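Local coordinates for protein EXOU (Pseudomonas aeruginosa, PDB 4AKX) that acts as a type III secretion toxin, probably a patatin-like phospholipase, and forms a complex with the chaperone SpcU, at residues Ser126-Ala131 against Arg205-Gly210; Ala213-Val218 against Ala247-Ile252; Val237-Leu242 against Leu280-Ala285. All coordinates share one frame; numbering follows the deposited sequence.

Interaction 1: Ser126-Ala131 against Arg205-Gly210; sequences SGMSPA and RKAVLG
A Schellman motif closes helix 115-125, and this turn packs on helix 195-214 of the patatin-like region. G127 leaves the helix with a positive phi of 109°. Two backbone bonds run back into the last helical turn. At these angles a CB would press against the carbonyl O of S126, so the position suits a residue without one. With no side chain, G127 can also come close to the second helix, its CA 4.9 Å from A207 CA. The methyl of A207 points toward the turn and is central to the contact, with S126. It meets the carbonyl of S126 and the start of the next peptide, with A207 CB 3.5 Å from M128 N. S126 OG, between the backbone N and the carbonyl carbon (chi1 83°), bonds back to L123 O and passes A207 CB at 3.6 Å. CG of selenomethionine M128 reaches the same methyl, 4.0 Å from A207 CB. V208 approaches the S126 carbonyl with CG1. No hydrogen bond joins the two segments. G127 O is taken by Q211 NE2. The contact is that of a glycine-terminated helix end seated on the small alanine of a neighbouring helix.

Interaction 2: Ala213-Val218 against Ala247-Ile252; sequences ATHPEV and AYIPQI
H215 ND1 has two hydrogen-bond partners, T214 OG1 and Q211 O, which would share its one N-H. The bond from H215 ND1 to T214 OG1 measures 2.6 Å, with the hydroxyl 20° out of the ring plane. T214 OG1 also bonds to Q211 O, so the three polar atoms form a closed group at the end of helix 195-214. This group fixes the rotation of the imidazole. The loop between helix 239-246 and strand 254-263 packs here on the turn joining helix 195-214 to helix 216-219. One ring face receives I249 in a CH-pi contact. The two side chains meet tip to tip, and I249 CG1 lies 3.8 Å from the centroid of the H215 ring, offset toward the rim. Q251 meets the ring edge, with Q251 NE2 3.6 Å from H215 CE1 and its amide plane turned 61° from the imidazole. V218 extends the apolar patch. V218 CG2 lies 3.9 Å from I249 CD1, and V218 CG1 touches Y248 CB at 3.7 Å. No hydrogen bond crosses between the segments. The polar bonds of the ring lie on the helix side; toward the loop it meets I249 over one face and the Q251 amide at its edge, by packing alone.

Interaction 3: Val237-Leu242 against Leu280-Ala285; sequences VTFGDL and LEVAQA
F239 carries CG anti to its carbonyl carbon (chi1 -61°), and V282 carries CG1 anti to its backbone N (chi1 158°). The second torsion leaves V282 CG2 beside the backbone N and places it over the phenyl ring. V282 CG2 stands 4.0 Å from the centroid of the F239 ring, above its centre, a well-aligned CH-pi contact. At the ring edge L280 CD2 lies in plane, 3.8 Å from F239 CE2. These two side chains run side by side and point the same way. A285 CB also meets the edge, 4.2 Å from F239 CZ. V282 CG2 does double duty, since it also touches L242 CD1 at 3.8 Å. V237 adds CG2 against V282 CB.

One hydrogen bond ties the backbones. V282 N donates to V237 O over 2.8 Å, at an N-H...O angle of 154° and in the carbonyl plane. V282 opens helix 282-288, directly after E281 at the N-cap position. A helix-start N-H is thus used by the other segment. E281 OE2 turns back to make a weak bond with G236 N. At the start of helix 239-246, T238 and D241 bond to each other, and G240 bonds to the backbone of P278. T238 OG1 donates to D241 OD1 at 2.6 Å, arriving from above the carboxylate plane. T238 N reaches D241 OD2 through a weak bond. The buried carboxylate is therefore gripped by polar atoms near a helix N-terminus, which would probably favour its charged form.

F239 and V282 both rest on L255 of strand 254-263, and F239, L280 and A285 on F272 of strand 266-273. The contact sets two helix starts on these two strands of the mixed sheet. Its chemistry is mainly apolar packing, with a single backbone bond to align the two segments.

All three contacts lie in the patatin-like region, on one side of the chain's centre. Interactions 1 and 2 share helix 195-214, and their centres are about 11 Å apart. They touch where S126 O meets I252 CG2. Interaction 3 lies about 14 Å from interaction 1, centre to centre. There V208 CG2 packs on V237 CG1 at 3.7 Å, and L242 CD2 reaches S126 CA. Interactions 2 and 3 do not touch; their nearest atoms are about 5 Å apart. Helix 115-125, which ends at interaction 1, begins at a GxSxG sequence consistent with the nucleophile elbow of patatin-like phospholipases. Interaction 1 seats the far end of that helix, and I252 and L242 from the other two contacts touch it at S126.

Interaction 1: Ser126-Ala131 against Arg205-Gly210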
ATOM      1  N   SER B 126      29.916 -24.255 -38.088  1.00 98.15           N
ATOM      2  CA  SER B 126      30.753 -25.248 -38.794  1.00 98.81           C
ATOM      3  C   SER B 126      31.344 -24.778 -40.147  1.00 99.31           C
ATOM      4  O   SER B 126      32.340 -25.329 -40.608  1.00 98.96           O
ATOM      5  CB  SER B 126      29.985 -26.560 -38.977  1.00 98.92           C
ATOM      6  OG  SER B 126      29.132 -26.515 -40.114  1.00100.41           O
ATOM      7  N   GLY B 127      30.719 -23.776 -40.772  1.00101.31           N
ATOM      8  CA  GLY B 127      31.293 -23.089 -41.932  1.00100.13           C
ATOM      9  C   GLY B 127      30.573 -23.401 -43.232  1.00104.47           C
ATOM     10  O   GLY B 127      31.086 -23.128 -44.318  1.00103.84           O
HETATM   11  N   MSE B 128      29.373 -23.960 -43.121  1.00108.77           N
HETATM   12  CA  MSE B 128      28.595 -24.379 -44.286  1.00113.59           C
HETATM   13  C   MSE B 128      28.173 -23.204 -45.101  1.00112.72           C
HETATM   14  O   MSE B 128      27.310 -22.436 -44.684  1.00114.10           O
HETATM   15  CB  MSE B 128      27.306 -24.981 -43.770  1.00118.69           C
HETATM   16  CG  MSE B 128      27.409 -26.477 -43.592  1.00122.83           C
HETATM   17 SE   MSE B 128      25.592 -27.124 -43.920  1.00140.12          SE
HETATM   18  CE  MSE B 128      25.907 -27.950 -45.694  1.00133.07           C
ATOM     19  N   SER B 129      28.735 -23.075 -46.293  1.00116.10           N
ATOM     20  CA  SER B 129      28.352 -21.989 -47.196  1.00123.50           C
ATOM     21  C   SER B 129      26.817 -21.879 -47.413  1.00128.88           C
ATOM     22  O   SER B 129      26.075 -22.856 -47.199  1.00126.94           O
ATOM     23  CB  SER B 129      29.099 -22.110 -48.533  1.00123.57           C
ATOM     24  OG  SER B 129      28.551 -23.128 -49.343  1.00123.42           O
ATOM     25  N   PRO B 130      26.339 -20.673 -47.810  1.00133.32           N
ATOM     26  CA  PRO B 130      24.910 -20.368 -48.004  1.00132.55           C
ATOM     27  C   PRO B 130      24.178 -21.367 -48.894  1.00130.42           C
ATOM     28  O   PRO B 130      23.161 -21.926 -48.472  1.00128.91           O
ATOM     29  CB  PRO B 130      24.929 -18.979 -48.671  1.00136.42           C
ATOM     30  CG  PRO B 130      26.352 -18.763 -49.105  1.00138.43           C
ATOM     31  CD  PRO B 130      27.170 -19.488 -48.082  1.00132.23           C
ATOM     32  N   ALA B 131      24.683 -21.567 -50.118  1.00127.51           N
ATOM     33  CA  ALA B 131      24.124 -22.547 -51.063  1.00125.96           C
ATOM     34  C   ALA B 131      24.210 -23.976 -50.521  1.00126.61           C
ATOM     35  O   ALA B 131      23.230 -24.717 -50.573  1.00131.23           O
ATOM     36  CB  ALA B 131      24.801 -22.443 -52.430  1.00121.06           C
ATOM     37  N   ARG B 205      31.702 -31.518 -39.937  1.00100.83           N
ATOM     38  CA  ARG B 205      33.060 -31.998 -40.201  1.00 96.19           C
ATOM     39  C   ARG B 205      33.472 -31.697 -41.654  1.00 97.46           C
ATOM     40  O   ARG B 205      34.650 -31.457 -41.931  1.00 96.74           O
ATOM     41  CB  ARG B 205      33.147 -33.501 -39.907  1.00 96.82           C
ATOM     42  CG  ARG B 205      34.385 -33.979 -39.155  1.00 94.02           C
ATOM     43  CD  ARG B 205      34.645 -35.484 -39.359  1.00 96.38           C
ATOM     44  NE  ARG B 205      33.433 -36.317 -39.450  1.00 97.65           N
ATOM     45  CZ  ARG B 205      32.853 -36.943 -38.420  1.00 99.04           C
ATOM     46  NH1 ARG B 205      33.359 -36.846 -37.200  1.00 97.15           N
ATOM     47  NH2 ARG B 205      31.751 -37.665 -38.606  1.00100.57           N
ATOM     48  N   LYS B 206      32.501 -31.690 -42.573  1.00 96.78           N
ATOM     49  CA  LYS B 206      32.771 -31.321 -43.966  1.00 96.91           C
ATOM     50  C   LYS B 206      33.121 -29.847 -44.122  1.00 94.93           C
ATOM     51  O   LYS B 206      34.160 -29.493 -44.704  1.00 94.21           O
ATOM     52  CB  LYS B 206      31.600 -31.686 -44.881  1.00100.82           C
ATOM     53  CG  LYS B 206      31.893 -32.868 -45.804  1.00104.40           C
ATOM     54  CD  LYS B 206      30.661 -33.334 -46.568  1.00107.31           C
ATOM     55  CE  LYS B 206      30.502 -32.583 -47.879  1.00109.28           C
ATOM     56  NZ  LYS B 206      29.080 -32.572 -48.327  1.00111.90           N
ATOM     57  N   ALA B 207      32.250 -28.988 -43.593  1.00 93.93           N
ATOM     58  CA  ALA B 207      32.444 -27.540 -43.660  1.00 89.67           C
ATOM     59  C   ALA B 207      33.809 -27.148 -43.114  1.00 87.08           C
ATOM     60  O   ALA B 207      34.650 -26.656 -43.862  1.00 88.57           O
ATOM     61  CB  ALA B 207      31.326 -26.815 -42.928  1.00 87.60           C
ATOM     62  N   VAL B 208      34.042 -27.446 -41.834  1.00 85.88           N
ATOM     63  CA  VAL B 208      35.307 -27.128 -41.143  1.00 85.05           C
ATOM     64  C   VAL B 208      36.546 -27.634 -41.867  1.00 86.25           C
ATOM     65  O   VAL B 208      37.538 -26.916 -41.997  1.00 85.23           O
ATOM     66  CB  VAL B 208      35.339 -27.662 -39.688  1.00 85.10           C
ATOM     67  CG1 VAL B 208      34.362 -26.899 -38.806  1.00 84.61           C
ATOM     68  CG2 VAL B 208      35.050 -29.158 -39.637  1.00 87.44           C
ATOM     69  N   LEU B 209      36.490 -28.876 -42.336  1.00 89.55           N
ATOM     70  CA  LEU B 209      37.617 -29.449 -43.041  1.00 89.51           C
ATOM     71  C   LEU B 209      37.784 -28.804 -44.408  1.00 92.69           C
ATOM     72  O   LEU B 209      38.911 -28.643 -44.870  1.00 95.90           O
ATOM     73  CB  LEU B 209      37.504 -30.969 -43.126  1.00 87.03           C
ATOM     74  CG  LEU B 209      37.804 -31.690 -41.801  1.00 85.46           C
ATOM     75  CD1 LEU B 209      37.215 -33.097 -41.812  1.00 86.88           C
ATOM     76  CD2 LEU B 209      39.286 -31.708 -41.429  1.00 82.16           C
ATOM     77  N   GLY B 210      36.672 -28.379 -45.016  1.00 94.75           N
ATOM     78  CA  GLY B 210      36.702 -27.738 -46.337  1.00100.75           C
ATOM     79  C   GLY B 210      37.325 -26.350 -46.331  1.00102.67           C
ATOM     80  O   GLY B 210      38.145 -26.007 -47.196  1.00101.64           O
TER

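Interaction 2: Ala213-Val218 against Ala247-Ile252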
ATOM      1  N   ALA B 213      41.122 -26.202 -45.979  1.00107.42           N
ATOM      2  CA  ALA B 213      41.851 -26.381 -47.236  1.00114.27           C
ATOM      3  C   ALA B 213      41.872 -25.109 -48.091  1.00118.24           C
ATOM      4  O   ALA B 213      42.935 -24.705 -48.578  1.00122.75           O
ATOM      5  CB  ALA B 213      41.299 -27.555 -48.028  1.00113.04           C
ATOM      6  N   THR B 214      40.714 -24.468 -48.260  1.00115.18           N
ATOM      7  CA  THR B 214      40.652 -23.234 -49.044  1.00111.13           C
ATOM      8  C   THR B 214      41.674 -22.220 -48.512  1.00107.79           C
ATOM      9  O   THR B 214      42.114 -21.337 -49.233  1.00107.70           O
ATOM     10  CB  THR B 214      39.221 -22.633 -49.092  1.00109.95           C
ATOM     11  OG1 THR B 214      38.811 -22.238 -47.781  1.00107.49           O
ATOM     12  CG2 THR B 214      38.217 -23.654 -49.638  1.00109.29           C
ATOM     13  N   HIS B 215      42.093 -22.419 -47.266  1.00108.66           N
ATOM     14  CA  HIS B 215      42.991 -21.506 -46.554  1.00113.00           C
ATOM     15  C   HIS B 215      44.261 -22.219 -46.147  1.00115.48           C
ATOM     16  O   HIS B 215      44.553 -22.319 -44.945  1.00117.22           O
ATOM     17  CB  HIS B 215      42.307 -20.989 -45.277  1.00112.45           C
ATOM     18  CG  HIS B 215      41.066 -20.157 -45.529  1.00116.85           C
ATOM     19  ND1 HIS B 215      39.930 -20.681 -46.035  1.00117.72           N
ATOM     20  CD2 HIS B 215      40.804 -18.798 -45.289  1.00118.13           C
ATOM     21  CE1 HIS B 215      39.000 -19.707 -46.149  1.00118.17           C
ATOM     22  NE2 HIS B 215      39.532 -18.561 -45.681  1.00117.22           N
ATOM     23  N   PRO B 216      45.048 -22.712 -47.130  1.00112.65           N
ATOM     24  CA  PRO B 216      46.173 -23.605 -46.801  1.00112.63           C
ATOM     25  C   PRO B 216      47.314 -22.901 -46.044  1.00112.74           C
ATOM     26  O   PRO B 216      48.292 -23.547 -45.630  1.00104.63           O
ATOM     27  CB  PRO B 216      46.645 -24.099 -48.173  1.00112.25           C
ATOM     28  CG  PRO B 216      46.229 -23.038 -49.129  1.00111.51           C
ATOM     29  CD  PRO B 216      45.098 -22.249 -48.527  1.00112.72           C
ATOM     30  N   GLU B 217      47.175 -21.586 -45.869  1.00117.81           N
ATOM     31  CA  GLU B 217      48.103 -20.800 -45.058  1.00115.36           C
ATOM     32  C   GLU B 217      47.940 -21.121 -43.567  1.00109.48           C
ATOM     33  O   GLU B 217      48.920 -21.079 -42.810  1.00105.70           O
ATOM     34  CB  GLU B 217      47.910 -19.298 -45.317  1.00116.90           C
ATOM     35  CG  GLU B 217      48.995 -18.417 -44.698  1.00117.26           C
ATOM     36  CD  GLU B 217      48.900 -16.949 -45.106  1.00116.68           C
ATOM     37  OE1 GLU B 217      47.858 -16.531 -45.667  1.00112.94           O
ATOM     38  OE2 GLU B 217      49.879 -16.208 -44.859  1.00116.65           O
ATOM     39  N   VAL B 218      46.708 -21.452 -43.158  1.00105.27           N
ATOM     40  CA  VAL B 218      46.424 -21.838 -41.763  1.00103.92           C
ATOM     41  C   VAL B 218      46.606 -23.332 -41.520  1.00100.27           C
ATOM     42  O   VAL B 218      47.085 -23.746 -40.466  1.00 98.88           O
ATOM     43  CB  VAL B 218      45.012 -21.403 -41.282  1.00101.71           C
ATOM     44  CG1 VAL B 218      44.854 -19.889 -41.372  1.00100.82           C
ATOM     45  CG2 VAL B 218      43.916 -22.127 -42.056  1.00101.31           C
ATOM     46  N   ALA B 247      39.391 -17.660 -35.065  1.00 93.72           N
ATOM     47  CA  ALA B 247      40.514 -16.720 -35.012  1.00 95.81           C
ATOM     48  C   ALA B 247      41.351 -16.705 -36.296  1.00 98.82           C
ATOM     49  O   ALA B 247      41.867 -15.654 -36.696  1.00 98.14           O
ATOM     50  CB  ALA B 247      41.395 -17.008 -33.811  1.00 98.77           C
ATOM     51  N   TYR B 248      41.501 -17.873 -36.925  1.00103.34           N
ATOM     52  CA  TYR B 248      42.203 -17.979 -38.203  1.00104.78           C
ATOM     53  C   TYR B 248      41.274 -17.594 -39.348  1.00108.48           C
ATOM     54  O   TYR B 248      41.449 -16.552 -39.975  1.00115.81           O
ATOM     55  CB  TYR B 248      42.710 -19.396 -38.435  1.00110.34           C
ATOM     56  CG  TYR B 248      43.731 -19.886 -37.443  1.00119.21           C
ATOM     57  CD1 TYR B 248      45.099 -19.699 -37.667  1.00123.09           C
ATOM     58  CD2 TYR B 248      43.336 -20.580 -36.300  1.00123.02           C
ATOM     59  CE1 TYR B 248      46.042 -20.175 -36.765  1.00124.01           C
ATOM     60  CE2 TYR B 248      44.267 -21.045 -35.387  1.00129.82           C
ATOM     61  CZ  TYR B 248      45.616 -20.844 -35.624  1.00137.93           C
ATOM     62  OH  TYR B 248      46.536 -21.316 -34.713  1.00150.04           O
ATOM     63  N   ILE B 249      40.283 -18.440 -39.614  1.00105.93           N
ATOM     64  CA  ILE B 249      39.393 -18.245 -40.756  1.00104.45           C
ATOM     65  C   ILE B 249      38.132 -17.535 -40.295  1.00100.77           C
ATOM     66  O   ILE B 249      37.561 -17.919 -39.276  1.00 99.15           O
ATOM     67  CB  ILE B 249      39.005 -19.597 -41.392  1.00106.65           C
ATOM     68  CG1 ILE B 249      40.243 -20.276 -41.997  1.00108.38           C
ATOM     69  CG2 ILE B 249      37.877 -19.419 -42.406  1.00105.26           C
ATOM     70  CD1 ILE B 249      40.066 -21.752 -42.311  1.00109.45           C
ATOM     71  N   PRO B 250      37.695 -16.495 -41.043  1.00100.71           N
ATOM     72  CA  PRO B 250      36.483 -15.713 -40.710  1.00 98.23           C
ATOM     73  C   PRO B 250      35.132 -16.300 -41.191  1.00 93.88           C
ATOM     74  O   PRO B 250      34.095 -15.697 -40.946  1.00 90.34           O
ATOM     75  CB  PRO B 250      36.751 -14.352 -41.374  1.00 99.62           C
ATOM     76  CG  PRO B 250      37.648 -14.666 -42.525  1.00101.29           C
ATOM     77  CD  PRO B 250      38.487 -15.856 -42.115  1.00101.91           C
ATOM     78  N   GLN B 251      35.149 -17.448 -41.867  1.00 94.77           N
ATOM     79  CA  GLN B 251      33.908 -18.132 -42.253  1.00 97.56           C
ATOM     80  C   GLN B 251      33.560 -19.233 -41.260  1.00 98.16           C
ATOM     81  O   GLN B 251      32.524 -19.911 -41.379  1.00 96.81           O
ATOM     82  CB  GLN B 251      33.998 -18.720 -43.658  1.00 99.94           C
ATOM     83  CG  GLN B 251      34.165 -17.702 -44.762  1.00104.26           C
ATOM     84  CD  GLN B 251      35.598 -17.613 -45.224  1.00109.07           C
ATOM     85  OE1 GLN B 251      36.477 -17.158 -44.487  1.00116.23           O
ATOM     86  NE2 GLN B 251      35.852 -18.077 -46.443  1.00113.50           N
ATOM     87  N   ILE B 252      34.440 -19.433 -40.292  1.00100.36           N
ATOM     88  CA  ILE B 252      34.077 -20.220 -39.121  1.00105.80           C
ATOM     89  C   ILE B 252      33.669 -19.338 -37.944  1.00102.06           C
ATOM     90  O   ILE B 252      34.366 -18.377 -37.558  1.00 96.15           O
ATOM     91  CB  ILE B 252      35.144 -21.264 -38.705  1.00108.14           C
ATOM     92  CG1 ILE B 252      36.536 -20.648 -38.728  1.00113.23           C
ATOM     93  CG2 ILE B 252      35.076 -22.489 -39.615  1.00104.21           C
ATOM     94  CD1 ILE B 252      37.530 -21.449 -39.548  1.00125.64           C
TER

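Interaction 3: Val237-Leu242 against Leu280-Ala285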
ATOM      1  N   VAL B 237      33.185 -31.974 -34.436  1.00100.84           N
ATOM      2  CA  VAL B 237      33.651 -30.644 -34.069  1.00101.39           C
ATOM      3  C   VAL B 237      33.140 -30.234 -32.683  1.00 97.53           C
ATOM      4  O   VAL B 237      31.967 -30.409 -32.358  1.00 95.24           O
ATOM      5  CB  VAL B 237      33.330 -29.572 -35.139  1.00105.55           C
ATOM      6  CG1 VAL B 237      33.362 -30.196 -36.534  1.00105.82           C
ATOM      7  CG2 VAL B 237      31.981 -28.904 -34.866  1.00109.00           C
ATOM      8  N   THR B 238      34.058 -29.754 -31.856  1.00 95.64           N
ATOM      9  CA  THR B 238      33.737 -29.271 -30.529  1.00 95.59           C
ATOM     10  C   THR B 238      33.439 -27.769 -30.595  1.00 93.51           C
ATOM     11  O   THR B 238      33.476 -27.171 -31.673  1.00 94.36           O
ATOM     12  CB  THR B 238      34.892 -29.569 -29.528  1.00 97.93           C
ATOM     13  OG1 THR B 238      36.117 -28.946 -29.959  1.00 94.54           O
ATOM     14  CG2 THR B 238      35.100 -31.070 -29.387  1.00 98.15           C
ATOM     15  N   PHE B 239      33.114 -27.162 -29.459  1.00 90.42           N
ATOM     16  CA  PHE B 239      33.106 -25.711 -29.385  1.00 88.71           C
ATOM     17  C   PHE B 239      34.553 -25.205 -29.334  1.00 90.86           C
ATOM     18  O   PHE B 239      34.935 -24.286 -30.081  1.00 88.20           O
ATOM     19  CB  PHE B 239      32.309 -25.220 -28.175  1.00 83.41           C
ATOM     20  CG  PHE B 239      30.854 -25.627 -28.188  1.00 81.63           C
ATOM     21  CD1 PHE B 239      29.895 -24.847 -28.833  1.00 79.65           C
ATOM     22  CD2 PHE B 239      30.436 -26.759 -27.501  1.00 82.16           C
ATOM     23  CE1 PHE B 239      28.560 -25.209 -28.823  1.00 79.09           C
ATOM     24  CE2 PHE B 239      29.104 -27.123 -27.481  1.00 81.80           C
ATOM     25  CZ  PHE B 239      28.166 -26.355 -28.158  1.00 81.19           C
ATOM     26  N   GLY B 240      35.361 -25.848 -28.488  1.00 93.60           N
ATOM     27  CA  GLY B 240      36.750 -25.450 -28.270  1.00 98.59           C
ATOM     28  C   GLY B 240      37.474 -25.090 -29.556  1.00102.96           C
ATOM     29  O   GLY B 240      38.289 -24.158 -29.595  1.00100.91           O
ATOM     30  N   ASP B 241      37.162 -25.815 -30.621  1.00102.57           N
ATOM     31  CA  ASP B 241      37.887 -25.639 -31.859  1.00107.03           C
ATOM     32  C   ASP B 241      37.144 -24.759 -32.860  1.00105.25           C
ATOM     33  O   ASP B 241      37.772 -24.022 -33.629  1.00102.64           O
ATOM     34  CB  ASP B 241      38.228 -26.995 -32.466  1.00115.59           C
ATOM     35  CG  ASP B 241      37.050 -27.914 -32.509  1.00118.63           C
ATOM     36  OD1 ASP B 241      35.947 -27.471 -32.109  1.00116.79           O
ATOM     37  OD2 ASP B 241      37.226 -29.078 -32.936  1.00125.12           O
ATOM     38  N   LEU B 242      35.813 -24.832 -32.853  1.00100.19           N
ATOM     39  CA  LEU B 242      35.021 -23.871 -33.600  1.00 95.70           C
ATOM     40  C   LEU B 242      35.524 -22.495 -33.233  1.00 95.37           C
ATOM     41  O   LEU B 242      35.854 -21.684 -34.098  1.00 96.30           O
ATOM     42  CB  LEU B 242      33.532 -24.016 -33.284  1.00 91.78           C
ATOM     43  CG  LEU B 242      32.799 -24.895 -34.297  1.00 90.69           C
ATOM     44  CD1 LEU B 242      31.285 -24.773 -34.193  1.00 87.84           C
ATOM     45  CD2 LEU B 242      33.270 -24.525 -35.697  1.00 91.78           C
ATOM     46  N   LEU B 280      33.084 -30.875 -25.356  1.00106.43           N
ATOM     47  CA  LEU B 280      31.858 -31.525 -25.783  1.00102.33           C
ATOM     48  C   LEU B 280      31.611 -31.204 -27.249  1.00 98.83           C
ATOM     49  O   LEU B 280      31.970 -30.132 -27.730  1.00 96.99           O
ATOM     50  CB  LEU B 280      30.678 -31.058 -24.937  1.00102.11           C
ATOM     51  CG  LEU B 280      29.299 -31.198 -25.580  1.00100.90           C
ATOM     52  CD1 LEU B 280      28.694 -32.558 -25.266  1.00101.65           C
ATOM     53  CD2 LEU B 280      28.387 -30.072 -25.126  1.00 99.79           C
ATOM     54  N   GLU B 281      31.007 -32.148 -27.955  1.00 97.51           N
ATOM     55  CA  GLU B 281      30.793 -32.019 -29.383  1.00 94.10           C
ATOM     56  C   GLU B 281      29.538 -31.224 -29.736  1.00 88.75           C
ATOM     57  O   GLU B 281      28.454 -31.492 -29.234  1.00 88.34           O
ATOM     58  CB  GLU B 281      30.697 -33.402 -30.011  1.00 98.47           C
ATOM     59  CG  GLU B 281      32.008 -33.989 -30.497  1.00 97.55           C
ATOM     60  CD  GLU B 281      31.804 -35.365 -31.098  1.00100.27           C
ATOM     61  OE1 GLU B 281      30.717 -35.614 -31.673  1.00104.01           O
ATOM     62  OE2 GLU B 281      32.714 -36.205 -30.984  1.00 99.37           O
ATOM     63  N   VAL B 282      29.700 -30.308 -30.678  1.00 86.20           N
ATOM     64  CA  VAL B 282      28.619 -29.466 -31.200  1.00 85.53           C
ATOM     65  C   VAL B 282      27.395 -30.245 -31.618  1.00 86.07           C
ATOM     66  O   VAL B 282      26.282 -29.793 -31.454  1.00 84.89           O
ATOM     67  CB  VAL B 282      29.105 -28.620 -32.403  1.00 84.42           C
ATOM     68  CG1 VAL B 282      27.934 -28.175 -33.266  1.00 83.76           C
ATOM     69  CG2 VAL B 282      29.919 -27.425 -31.908  1.00 82.04           C
ATOM     70  N   ALA B 283      27.615 -31.409 -32.191  1.00 91.43           N
ATOM     71  CA  ALA B 283      26.513 -32.260 -32.634  1.00 98.12           C
ATOM     72  C   ALA B 283      25.672 -32.732 -31.449  1.00100.36           C
ATOM     73  O   ALA B 283      24.442 -32.693 -31.500  1.00102.03           O
ATOM     74  CB  ALA B 283      27.040 -33.452 -33.435  1.00 98.25           C
ATOM     75  N   GLN B 284      26.344 -33.161 -30.383  1.00101.60           N
ATOM     76  CA  GLN B 284      25.669 -33.792 -29.265  1.00104.76           C
ATOM     77  C   GLN B 284      24.669 -32.816 -28.687  1.00104.83           C
ATOM     78  O   GLN B 284      23.482 -33.131 -28.515  1.00104.65           O
ATOM     79  CB  GLN B 284      26.678 -34.198 -28.190  1.00107.58           C
ATOM     80  CG  GLN B 284      26.041 -34.972 -27.039  1.00113.79           C
ATOM     81  CD  GLN B 284      26.969 -35.996 -26.411  1.00114.32           C
ATOM     82  OE1 GLN B 284      28.071 -36.253 -26.909  1.00116.29           O
ATOM     83  NE2 GLN B 284      26.524 -36.590 -25.310  1.00114.45           N
ATOM     84  N   ALA B 285      25.172 -31.613 -28.436  1.00100.65           N
ATOM     85  CA  ALA B 285      24.427 -30.554 -27.798  1.00 97.79           C
ATOM     86  C   ALA B 285      23.189 -30.148 -28.605  1.00 96.93           C
ATOM     87  O   ALA B 285      22.082 -30.121 -28.070  1.00 98.35           O
ATOM     88  CB  ALA B 285      25.343 -29.358 -27.568  1.00 95.88           C
TER